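Local coordinates for protein geranyltranstransferase (PDB 3TS7) that probably joins isopentenyl diphosphate to allylic diphosphates to make (2E,6E)-farnesyl diphosphate, in a magnesium-dependent reaction of isoprenoid synthesis, at residues R22-R27 with Y44-G49; V79-V84 with F128-Q133. All blocks are in the same frame, centred on the assembly; numbering follows the deposited sequence.

Contact 1 of 2, residues R22-R27 with Y44-G49; sequences RALDAR and YSVLGG
L24 lays its branched end over one methyl of V46: CG1 of V46 lies 3.9 Å from CD1 of L24 and 4.0 Å from CD2, so that a single methyl sits against both branches of the fork. With CG1 of V46 anti to the backbone N (chi1 171°), this is the methyl turned to the leucine. L47 packs one residue further along helix 5-27, against L24 and D25. Its CD2 reaches 3.8 Å from CB of L24 and is equally close to the backbone N of D25, while its CD1 lies 4.1 Å from OD1 of D25. L47 and D25 cross at about a right angle, and the oxygen meets the methyl at van der Waals range only. The polar mate of D25 is R43, one turn back on helix 36-46, through a salt bridge at OD1. No hydrogen bond crosses between residues 22-27 and 44-49. Around them, L28 touches both V46 and L47, and V84 and L123 also pack on V46. L47 is the first residue after helix 36-46 to leave helical angles; at G48 and G49 a side chain would jam against the preceding carbonyl O. Here the helix runs into the glycine-rich loop that continues into K51 and R52, the GGKR motif of trans-prenyltransferases.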
ATOM      1  N   ARG B  22      -3.927  -8.285 -20.100  1.00 41.39           N
ATOM      2  CA  ARG B  22      -2.533  -8.388 -20.542  1.00 46.67           C
ATOM      3  C   ARG B  22      -1.629  -7.409 -19.807  1.00 47.15           C
ATOM      4  O   ARG B  22      -0.456  -7.705 -19.544  1.00 45.40           O
ATOM      5  CB  ARG B  22      -2.424  -8.140 -22.046  1.00 46.71           C
ATOM      6  CG  ARG B  22      -3.070  -9.226 -22.940  1.00 57.59           C
ATOM      7  CD  ARG B  22      -2.698  -9.042 -24.413  1.00 65.13           C
ATOM      8  NE  ARG B  22      -2.608  -7.627 -24.796  1.00 86.82           N
ATOM      9  CZ  ARG B  22      -3.589  -6.908 -25.348  1.00 93.18           C
ATOM     10  NH1 ARG B  22      -4.773  -7.459 -25.611  1.00 90.72           N
ATOM     11  NH2 ARG B  22      -3.386  -5.623 -25.645  1.00 71.46           N
ATOM     12  N   ALA B  23      -2.174  -6.244 -19.468  1.00 42.67           N
ATOM     13  CA  ALA B  23      -1.379  -5.214 -18.815  1.00 44.30           C
ATOM     14  C   ALA B  23      -1.108  -5.583 -17.352  1.00 45.07           C
ATOM     15  O   ALA B  23       0.001  -5.336 -16.843  1.00 43.21           O
ATOM     16  CB  ALA B  23      -2.024  -3.836 -18.957  1.00 41.11           C
ATOM     17  N   LEU B  24      -2.096  -6.217 -16.706  1.00 39.52           N
ATOM     18  CA  LEU B  24      -1.939  -6.726 -15.335  1.00 38.35           C
ATOM     19  C   LEU B  24      -0.927  -7.881 -15.272  1.00 39.09           C
ATOM     20  O   LEU B  24      -0.065  -7.900 -14.393  1.00 38.38           O
ATOM     21  CB  LEU B  24      -3.283  -7.168 -14.731  1.00 35.70           C
ATOM     22  CG  LEU B  24      -4.342  -6.076 -14.514  1.00 36.14           C
ATOM     23  CD1 LEU B  24      -5.746  -6.676 -14.476  1.00 45.32           C
ATOM     24  CD2 LEU B  24      -4.074  -5.256 -13.280  1.00 37.43           C
ATOM     25  N   ASP B  25      -1.055  -8.828 -16.205  1.00 41.55           N
ATOM     26  CA  ASP B  25      -0.120  -9.950 -16.361  1.00 43.06           C
ATOM     27  C   ASP B  25       1.323  -9.458 -16.562  1.00 44.54           C
ATOM     28  O   ASP B  25       2.250  -9.975 -15.931  1.00 44.26           O
ATOM     29  CB  ASP B  25      -0.548 -10.842 -17.536  1.00 48.02           C
ATOM     30  CG  ASP B  25       0.376 -12.042 -17.738  1.00 52.65           C
ATOM     31  OD1 ASP B  25       0.861 -12.614 -16.741  1.00 54.73           O
ATOM     32  OD2 ASP B  25       0.619 -12.408 -18.903  1.00 58.85           O
ATOM     33  N   ALA B  26       1.492  -8.445 -17.410  1.00 42.42           N
ATOM     34  CA  ALA B  26       2.796  -7.842 -17.652  1.00 46.10           C
ATOM     35  C   ALA B  26       3.393  -7.152 -16.417  1.00 50.89           C
ATOM     36  O   ALA B  26       4.614  -7.028 -16.317  1.00 47.21           O
ATOM     37  CB  ALA B  26       2.744  -6.875 -18.851  1.00 42.96           C
ATOM     38  N   ARG B  27       2.546  -6.724 -15.475  1.00 48.73           N
ATOM     39  CA  ARG B  27       3.026  -6.037 -14.266  1.00 44.60           C
ATOM     40  C   ARG B  27       3.036  -6.930 -13.020  1.00 43.37           C
ATOM     41  O   ARG B  27       3.457  -6.502 -11.948  1.00 39.73           O
ATOM     42  CB  ARG B  27       2.220  -4.750 -14.012  1.00 38.71           C
ATOM     43  CG  ARG B  27       2.581  -3.599 -14.945  1.00 36.69           C
ATOM     44  CD  ARG B  27       1.441  -2.607 -15.153  1.00 45.73           C
ATOM     45  NE  ARG B  27       1.806  -1.588 -16.140  1.00 35.60           N
ATOM     46  CZ  ARG B  27       1.641  -1.726 -17.458  1.00 33.08           C
ATOM     47  NH1 ARG B  27       1.098  -2.827 -17.959  1.00 30.68           N
ATOM     48  NH2 ARG B  27       2.024  -0.762 -18.278  1.00 34.02           N
ATOM     49  N   TYR B  44      -3.660 -15.244  -8.829  1.00 49.42           N
ATOM     50  CA  TYR B  44      -4.919 -15.992  -8.699  1.00 49.04           C
ATOM     51  C   TYR B  44      -6.067 -15.029  -8.430  1.00 49.14           C
ATOM     52  O   TYR B  44      -7.171 -15.210  -8.934  1.00 46.74           O
ATOM     53  CB  TYR B  44      -4.805 -16.994  -7.557  1.00 47.01           C
ATOM     54  CG  TYR B  44      -6.060 -17.743  -7.192  1.00 52.11           C
ATOM     55  CD1 TYR B  44      -6.345 -18.984  -7.771  1.00 53.82           C
ATOM     56  CD2 TYR B  44      -6.941 -17.238  -6.227  1.00 59.37           C
ATOM     57  CE1 TYR B  44      -7.485 -19.699  -7.409  1.00 54.97           C
ATOM     58  CE2 TYR B  44      -8.090 -17.932  -5.878  1.00 57.07           C
ATOM     59  CZ  TYR B  44      -8.357 -19.160  -6.471  1.00 64.93           C
ATOM     60  OH  TYR B  44      -9.488 -19.855  -6.112  1.00 71.20           O
ATOM     61  N   SER B  45      -5.783 -14.017  -7.618  1.00 48.23           N
ATOM     62  CA  SER B  45      -6.757 -13.002  -7.264  1.00 46.11           C
ATOM     63  C   SER B  45      -6.937 -11.915  -8.326  1.00 47.61           C
ATOM     64  O   SER B  45      -8.048 -11.424  -8.520  1.00 44.69           O
ATOM     65  CB  SER B  45      -6.398 -12.398  -5.923  1.00 46.38           C
ATOM     66  OG  SER B  45      -6.497 -13.373  -4.900  1.00 45.34           O
ATOM     67  N   VAL B  46      -5.867 -11.548  -9.024  1.00 44.36           N
ATOM     68  CA  VAL B  46      -5.950 -10.452  -9.992  1.00 43.12           C
ATOM     69  C   VAL B  46      -6.428 -10.885 -11.375  1.00 46.00           C
ATOM     70  O   VAL B  46      -7.234 -10.193 -12.000  1.00 46.72           O
ATOM     71  CB  VAL B  46      -4.612  -9.682 -10.104  1.00 41.24           C
ATOM     72  CG1 VAL B  46      -4.625  -8.675 -11.259  1.00 35.90           C
ATOM     73  CG2 VAL B  46      -4.340  -8.965  -8.829  1.00 35.48           C
ATOM     74  N   LEU B  47      -5.943 -12.027 -11.849  1.00 42.94           N
ATOM     75  CA  LEU B  47      -6.134 -12.395 -13.241  1.00 48.44           C
ATOM     76  C   LEU B  47      -7.337 -13.306 -13.437  1.00 48.50           C
ATOM     77  O   LEU B  47      -7.924 -13.790 -12.466  1.00 52.87           O
ATOM     78  CB  LEU B  47      -4.864 -13.041 -13.807  1.00 50.67           C
ATOM     79  CG  LEU B  47      -3.623 -12.159 -13.889  1.00 51.21           C
ATOM     80  CD1 LEU B  47      -2.412 -12.986 -14.279  1.00 54.80           C
ATOM     81  CD2 LEU B  47      -3.821 -10.978 -14.858  1.00 39.86           C
ATOM     82  N   GLY B  48      -7.701 -13.515 -14.698  1.00 52.00           N
ATOM     83  CA  GLY B  48      -8.808 -14.405 -15.066  1.00 58.81           C
ATOM     84  C   GLY B  48     -10.170 -13.729 -15.108  1.00 65.79           C
ATOM     85  O   GLY B  48     -11.198 -14.387 -14.937  1.00 68.50           O
ATOM     86  N   GLY B  49     -10.184 -12.418 -15.335  1.00 64.17           N
ATOM     87  CA  GLY B  49     -11.436 -11.675 -15.448  1.00 65.65           C
ATOM     88  C   GLY B  49     -11.904 -10.982 -14.177  1.00 67.09           C
ATOM     89  O   GLY B  49     -11.136 -10.768 -13.231  1.00 68.08           O
TER

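Contact 2 of 2, residues V79-V84 with F128-Q133; sequences VEFIHV and FHVLAQ. With PO4 (phosphate ion), chain F.
This is a sparse, wholly apolar helix-helix contact in the interior of the all-helical isoprenoid synthase fold, between helix 73-90 and helix 113-133. Two side-chain pairs carry it. F81 turns the edge of its ring to V130: CE2 of F81 stands 4.0 Å from CG2 of V130, near the ring plane. From the neighbouring residue, CD1 of I82 approaches CE1 of F128 at 4.4 Å, a looser touch. L24 and R27 of helix 5-27 also pack against F81, and F128 stacks on F128 of the second subunit, so the contact lies between a neighbouring helix and the dimer interface. E80 and H83 have polar partners away from this contact. E80 pairs with R52, and H83, its CG anti to the backbone N (chi1 170°), brings its ring to a bound phosphate that K51 also holds. That ion, probably from the crystallisation liquor, probably marks the isopentenyl diphosphate site, as in relatives. Exchanging the histidine for an alanine would probably leave the phosphate without its donor from this helix. The phosphorus lies in the H83 ring plane, at its edge, and NE2 of H83 donates to O1 at 2.7 Å (N-H...O angle 136°), plus a weak bond to O4 at 3.3 Å.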
ATOM      1  N   VAL B  79      -5.004   1.160 -10.159  1.00 29.85           N
ATOM      2  CA  VAL B  79      -6.287   1.182  -9.431  1.00 37.69           C
ATOM      3  C   VAL B  79      -6.869  -0.202  -9.263  1.00 28.62           C
ATOM      4  O   VAL B  79      -7.491  -0.475  -8.249  1.00 36.18           O
ATOM      5  CB  VAL B  79      -7.370   2.159 -10.011  1.00 30.63           C
ATOM      6  CG1 VAL B  79      -6.974   3.590  -9.772  1.00 39.61           C
ATOM      7  CG2 VAL B  79      -7.651   1.887 -11.495  1.00 34.33           C
ATOM      8  N   GLU B  80      -6.655  -1.083 -10.241  1.00 34.17           N
ATOM      9  CA  GLU B  80      -7.158  -2.448 -10.149  1.00 30.47           C
ATOM     10  C   GLU B  80      -6.412  -3.292  -9.105  1.00 40.36           C
ATOM     11  O   GLU B  80      -7.036  -4.132  -8.435  1.00 36.63           O
ATOM     12  CB  GLU B  80      -7.135  -3.146 -11.516  1.00 32.38           C
ATOM     13  CG  GLU B  80      -7.809  -4.512 -11.560  1.00 35.70           C
ATOM     14  CD  GLU B  80      -9.329  -4.459 -11.379  1.00 45.62           C
ATOM     15  OE1 GLU B  80      -9.991  -5.506 -11.534  1.00 44.67           O
ATOM     16  OE2 GLU B  80      -9.874  -3.383 -11.078  1.00 39.96           O
ATOM     17  N   PHE B  81      -5.098  -3.069  -8.981  1.00 36.87           N
ATOM     18  CA  PHE B  81      -4.294  -3.717  -7.938  1.00 33.26           C
ATOM     19  C   PHE B  81      -4.834  -3.349  -6.553  1.00 35.85           C
ATOM     20  O   PHE B  81      -5.019  -4.231  -5.712  1.00 37.46           O
ATOM     21  CB  PHE B  81      -2.801  -3.328  -8.035  1.00 29.69           C
ATOM     22  CG  PHE B  81      -2.034  -4.028  -9.148  1.00 31.77           C
ATOM     23  CD1 PHE B  81      -2.484  -5.230  -9.696  1.00 30.09           C
ATOM     24  CD2 PHE B  81      -0.814  -3.515  -9.588  1.00 42.03           C
ATOM     25  CE1 PHE B  81      -1.743  -5.891 -10.713  1.00 36.28           C
ATOM     26  CE2 PHE B  81      -0.074  -4.163 -10.606  1.00 35.23           C
ATOM     27  CZ  PHE B  81      -0.550  -5.344 -11.169  1.00 35.25           C
ATOM     28  N   ILE B  82      -5.093  -2.054  -6.339  1.00 30.56           N
ATOM     29  CA  ILE B  82      -5.639  -1.562  -5.079  1.00 34.91           C
ATOM     30  C   ILE B  82      -6.978  -2.224  -4.800  1.00 35.36           C
ATOM     31  O   ILE B  82      -7.170  -2.782  -3.714  1.00 36.48           O
ATOM     32  CB  ILE B  82      -5.779  -0.019  -5.035  1.00 33.09           C
ATOM     33  CG1 ILE B  82      -4.412   0.670  -5.078  1.00 35.78           C
ATOM     34  CG2 ILE B  82      -6.485   0.432  -3.761  1.00 34.01           C
ATOM     35  CD1 ILE B  82      -3.521   0.429  -3.846  1.00 42.56           C
ATOM     36  N   HIS B  83      -7.871  -2.197  -5.792  1.00 35.45           N
ATOM     37  CA  HIS B  83      -9.201  -2.836  -5.683  1.00 35.55           C
ATOM     38  C   HIS B  83      -9.089  -4.306  -5.257  1.00 40.39           C
ATOM     39  O   HIS B  83      -9.718  -4.722  -4.280  1.00 40.79           O
ATOM     40  CB  HIS B  83      -9.974  -2.697  -7.000  1.00 33.37           C
ATOM     41  CG  HIS B  83     -11.232  -3.507  -7.057  1.00 39.71           C
ATOM     42  ND1 HIS B  83     -12.296  -3.291  -6.205  1.00 40.54           N
ATOM     43  CD2 HIS B  83     -11.592  -4.544  -7.849  1.00 38.82           C
ATOM     44  CE1 HIS B  83     -13.247  -4.171  -6.459  1.00 34.39           C
ATOM     45  NE2 HIS B  83     -12.850  -4.935  -7.460  1.00 41.32           N
ATOM     46  N   VAL B  84      -8.256  -5.074  -5.961  1.00 38.46           N
ATOM     47  CA  VAL B  84      -8.062  -6.497  -5.647  1.00 41.39           C
ATOM     48  C   VAL B  84      -7.465  -6.718  -4.248  1.00 36.87           C
ATOM     49  O   VAL B  84      -7.949  -7.562  -3.499  1.00 41.23           O
ATOM     50  CB  VAL B  84      -7.275  -7.258  -6.746  1.00 41.54           C
ATOM     51  CG1 VAL B  84      -6.947  -8.704  -6.300  1.00 39.15           C
ATOM     52  CG2 VAL B  84      -8.087  -7.298  -8.047  1.00 39.71           C
ATOM     53  N   PHE B 128       1.722   1.250  -6.194  1.00 27.50           N
ATOM     54  CA  PHE B 128       2.500   2.456  -6.091  1.00 26.63           C
ATOM     55  C   PHE B 128       3.824   2.354  -6.875  1.00 33.76           C
ATOM     56  O   PHE B 128       4.337   3.371  -7.355  1.00 31.09           O
ATOM     57  CB  PHE B 128       2.767   2.761  -4.622  1.00 28.45           C
ATOM     58  CG  PHE B 128       1.568   3.279  -3.894  1.00 34.19           C
ATOM     59  CD1 PHE B 128       0.895   2.477  -2.974  1.00 28.42           C
ATOM     60  CD2 PHE B 128       1.096   4.569  -4.144  1.00 35.57           C
ATOM     61  CE1 PHE B 128      -0.217   2.964  -2.290  1.00 31.28           C
ATOM     62  CE2 PHE B 128      -0.019   5.058  -3.477  1.00 39.59           C
ATOM     63  CZ  PHE B 128      -0.674   4.253  -2.549  1.00 41.43           C
ATOM     64  N   HIS B 129       4.381   1.139  -6.950  1.00 30.93           N
ATOM     65  CA  HIS B 129       5.579   0.864  -7.786  1.00 35.30           C
ATOM     66  C   HIS B 129       5.271   1.120  -9.263  1.00 36.23           C
ATOM     67  O   HIS B 129       6.078   1.771  -9.961  1.00 30.19           O
ATOM     68  CB  HIS B 129       6.111  -0.560  -7.547  1.00 30.01           C
ATOM     69  CG  HIS B 129       7.038  -1.075  -8.611  1.00 41.78           C
ATOM     70  ND1 HIS B 129       8.296  -0.547  -8.832  1.00 40.93           N
ATOM     71  CD2 HIS B 129       6.900  -2.097  -9.496  1.00 38.55           C
ATOM     72  CE1 HIS B 129       8.886  -1.218  -9.808  1.00 36.52           C
ATOM     73  NE2 HIS B 129       8.055  -2.154 -10.237  1.00 39.60           N
ATOM     74  N   VAL B 130       4.098   0.662  -9.714  1.00 33.73           N
ATOM     75  CA  VAL B 130       3.639   0.936 -11.101  1.00 34.48           C
ATOM     76  C   VAL B 130       3.568   2.452 -11.370  1.00 36.41           C
ATOM     77  O   VAL B 130       4.169   2.940 -12.333  1.00 35.17           O
ATOM     78  CB  VAL B 130       2.311   0.199 -11.455  1.00 39.60           C
ATOM     79  CG1 VAL B 130       1.740   0.666 -12.803  1.00 31.09           C
ATOM     80  CG2 VAL B 130       2.533  -1.282 -11.524  1.00 36.61           C
ATOM     81  N   LEU B 131       2.937   3.219 -10.483  1.00 34.29           N
ATOM     82  CA  LEU B 131       2.790   4.658 -10.722  1.00 32.67           C
ATOM     83  C   LEU B 131       4.122   5.411 -10.681  1.00 37.13           C
ATOM     84  O   LEU B 131       4.344   6.327 -11.475  1.00 33.22           O
ATOM     85  CB  LEU B 131       1.794   5.302  -9.748  1.00 32.74           C
ATOM     86  CG  LEU B 131       0.305   4.966  -9.847  1.00 38.10           C
ATOM     87  CD1 LEU B 131      -0.452   5.782  -8.778  1.00 27.25           C
ATOM     88  CD2 LEU B 131      -0.285   5.255 -11.248  1.00 31.83           C
ATOM     89  N   ALA B 132       5.008   5.019  -9.770  1.00 34.29           N
ATOM     90  CA  ALA B 132       6.260   5.747  -9.582  1.00 33.75           C
ATOM     91  C   ALA B 132       7.277   5.451 -10.699  1.00 35.36           C
ATOM     92  O   ALA B 132       8.095   6.290 -11.037  1.00 37.98           O
ATOM     93  CB  ALA B 132       6.871   5.429  -8.208  1.00 28.25           C
ATOM     94  N   GLN B 133       7.211   4.260 -11.265  1.00 34.51           N
ATOM     95  CA  GLN B 133       8.308   3.750 -12.068  1.00 42.66           C
ATOM     96  C   GLN B 133       7.954   3.374 -13.517  1.00 41.87           C
ATOM     97  O   GLN B 133       8.838   3.388 -14.371  1.00 41.20           O
ATOM     98  CB  GLN B 133       8.959   2.564 -11.341  1.00 45.55           C
ATOM     99  CG  GLN B 133      10.325   2.115 -11.872  1.00 45.20           C
ATOM    100  CD  GLN B 133      10.232   1.196 -13.083  1.00 52.09           C
ATOM    101  OE1 GLN B 133      11.111   1.206 -13.949  1.00 64.87           O
ATOM    102  NE2 GLN B 133       9.147   0.432 -13.174  1.00 33.51           N
TER
HETATM  103  P   PO4 F 324     -14.767  -7.313  -9.387  1.00 79.55           P
HETATM  104  O1  PO4 F 324     -13.549  -6.462  -9.635  1.00 78.79           O
HETATM  105  O2  PO4 F 324     -15.977  -6.643  -9.989  1.00 95.65           O
HETATM  106  O3  PO4 F 324     -14.590  -8.658 -10.048  1.00 88.82           O
HETATM  107  O4  PO4 F 324     -14.948  -7.494  -7.904  1.00 77.12           O

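How the contacts relate
From the N terminus, the chain runs along helix 5-27, whose C-terminal part enters contact 1; a short excursion through helix 36-46 closes that loop across 16 intervening residues. Helix 53-65 follows, and helix 73-90 then opens contact 2, closed across 43 intervening residues by the last turns of helix 113-133. The two loops stand in series, neither enclosing the other. Their centres are nevertheless about 12 Å apart, and they meet directly: CD2 of L24 lies 3.5 Å from CE1 of F81, and CG2 of V46 3.6 Å from CG1 of V84. Helix 73-90 thus packs on both partners of contact 1, joining the N-terminal helices to helix 113-133 and the dimer interface.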